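Local coordinates for FMN reductase (NADPH) (Bacillus subtilis, PDB 3N2S), which reduces flavin mononucleotide, nitroaromatic compounds, quinones and azo dyes with NADPH as the electron donor, working as an FMN-containing homodimer, at residues K56-L60 with V70-F76. Residues are numbered along the deposited sequence.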
# COMPACT_ATOMS: atom_id res chain seq x y z
N LYS A 56 24.09 4.76 -9.85
CA LYS A 56 23.13 4.13 -8.93
C LYS A 56 21.91 3.56 -9.66
O LYS A 56 21.46 2.47 -9.32
CB LYS A 56 22.69 5.11 -7.83
CG LYS A 56 23.86 5.52 -6.92
CD LYS A 56 23.39 6.43 -5.76
CE LYS A 56 24.56 6.84 -4.89
NZ LYS A 56 25.21 5.68 -4.25
N LYS A 57 21.39 4.28 -10.67
CA LYS A 57 20.23 3.80 -11.46
C LYS A 57 20.61 2.50 -12.15
O LYS A 57 19.81 1.56 -12.19
CB LYS A 57 19.82 4.84 -12.52
CG LYS A 57 19.05 6.05 -11.95
CD LYS A 57 18.69 7.08 -13.03
CE LYS A 57 17.38 6.73 -13.71
NZ LYS A 57 16.68 7.90 -14.33
N ARG A 58 21.86 2.43 -12.68
CA ARG A 58 22.41 1.25 -13.36
C ARG A 58 22.51 0.08 -12.39
O ARG A 58 22.03 -1.01 -12.71
CB ARG A 58 23.79 1.54 -14.00
CG ARG A 58 24.23 0.40 -14.92
CD ARG A 58 25.75 0.29 -15.03
NE ARG A 58 26.41 0.16 -13.72
CZ ARG A 58 26.60 -0.99 -13.07
NH1 ARG A 58 27.21 -1.00 -11.90
NH2 ARG A 58 26.16 -2.13 -13.59
N GLU A 59 23.12 0.29 -11.22
CA GLU A 59 23.27 -0.77 -10.22
C GLU A 59 21.91 -1.33 -9.84
O GLU A 59 21.75 -2.55 -9.77
CB GLU A 59 23.97 -0.26 -8.95
CG GLU A 59 25.44 0.08 -9.10
CD GLU A 59 25.97 0.74 -7.85
OE1 GLU A 59 25.69 1.95 -7.63
OE2 GLU A 59 26.62 0.03 -7.05
N LEU A 60 20.93 -0.46 -9.56
CA LEU A 60 19.58 -0.88 -9.17
C LEU A 60 18.91 -1.67 -10.28
O LEU A 60 18.26 -2.67 -10.00
CB LEU A 60 18.73 0.34 -8.76
CG LEU A 60 19.20 1.10 -7.49
CD1 LEU A 60 18.46 2.40 -7.32
CD2 LEU A 60 19.13 0.21 -6.21
N VAL A 70 14.48 1.04 -15.47
CA VAL A 70 14.92 1.52 -14.15
C VAL A 70 15.99 2.61 -14.45
O VAL A 70 16.04 3.62 -13.76
CB VAL A 70 15.50 0.36 -13.29
CG1 VAL A 70 16.31 0.88 -12.09
CG2 VAL A 70 14.38 -0.57 -12.81
N GLU A 71 16.85 2.38 -15.49
CA GLU A 71 17.88 3.36 -15.88
C GLU A 71 17.29 4.41 -16.78
O GLU A 71 17.59 5.59 -16.61
CB GLU A 71 19.02 2.71 -16.70
CG GLU A 71 20.01 1.88 -15.93
CD GLU A 71 21.24 1.54 -16.75
OE1 GLU A 71 21.37 0.36 -17.15
OE2 GLU A 71 22.08 2.44 -16.99
N LYS A 72 16.54 3.97 -17.82
CA LYS A 72 15.96 4.87 -18.83
C LYS A 72 14.55 5.24 -18.46
O LYS A 72 13.60 4.52 -18.80
CB LYS A 72 16.02 4.24 -20.24
CG LYS A 72 15.74 5.25 -21.36
CD LYS A 72 15.67 4.58 -22.74
CE LYS A 72 15.82 5.56 -23.87
NZ LYS A 72 14.68 6.52 -23.95
N ASN A 73 14.41 6.40 -17.81
CA ASN A 73 13.12 6.97 -17.37
C ASN A 73 13.31 8.46 -17.05
O ASN A 73 14.42 8.97 -17.17
CB ASN A 73 12.56 6.16 -16.15
CG ASN A 73 13.51 6.08 -14.98
OD1 ASN A 73 14.15 7.07 -14.61
ND2 ASN A 73 13.67 4.89 -14.41
N GLY A 74 12.25 9.13 -16.62
CA GLY A 74 12.29 10.55 -16.25
C GLY A 74 12.86 10.78 -14.86
O GLY A 74 13.39 11.86 -14.58
N HIS A 75 12.70 9.77 -13.96
CA HIS A 75 13.20 9.74 -12.58
C HIS A 75 12.92 8.37 -12.00
O HIS A 75 11.90 7.76 -12.37
CB HIS A 75 12.53 10.82 -11.70
CG HIS A 75 13.35 11.23 -10.50
ND1 HIS A 75 14.65 11.69 -10.64
CD2 HIS A 75 13.01 11.29 -9.20
CE1 HIS A 75 15.06 11.98 -9.42
NE2 HIS A 75 14.11 11.78 -8.52
N PHE A 76 13.78 7.89 -11.09
CA PHE A 76 13.56 6.61 -10.42
C PHE A 76 13.40 6.84 -8.92
O PHE A 76 14.34 7.32 -8.27
CB PHE A 76 14.65 5.58 -10.73
CG PHE A 76 14.36 4.18 -10.23
CD1 PHE A 76 13.27 3.46 -10.73
CD2 PHE A 76 15.16 3.58 -9.26
CE1 PHE A 76 13.00 2.18 -10.24
CE2 PHE A 76 14.89 2.30 -8.80
CZ PHE A 76 13.82 1.60 -9.30
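Start with Lys57, whose buried side chain leaves helix 54-63 and runs across the turn that leads into strand 75-82. Its chi1 is m and chi2 t, but chi3 swings to p (86°), and that kink brings Lys57 NZ to 2.7 Å from Asn73 OD1, a hydrogen bond. On the way, Lys57 CE passes 3.1 Å from Glu71 O and 3.4 Å from Val70 O, so the polarised methylene beside the ammonium lies against two backbone carbonyl oxygens. Asn73, with chi1 p, turns its amide back over the turn: OD1 accepts from the lysine while ND2 donates to Tyr69 O and, weakly, to Val70 O at 2.8 Å. This is the helix-to-strand connection in the α/β core of the nitroreductase fold; Gly74 and His75 form a classic beta bulge opposite Val163, and His75 reaches Tyr182 of the second subunit. One turn further along the helix, Leu60 (m, t) puts CD1 3.9 Å from Phe76 CE2, at the edge of the ring, and CB 4.2 Å from Val70 CG1; helix 142-149 also packs on this leucine. Toward solvent, Arg58 turns its guanidinium to a salt bridge with Glu55, and what meets the other segment is Arg58 CB, 3.6 Å from Glu71 OE2.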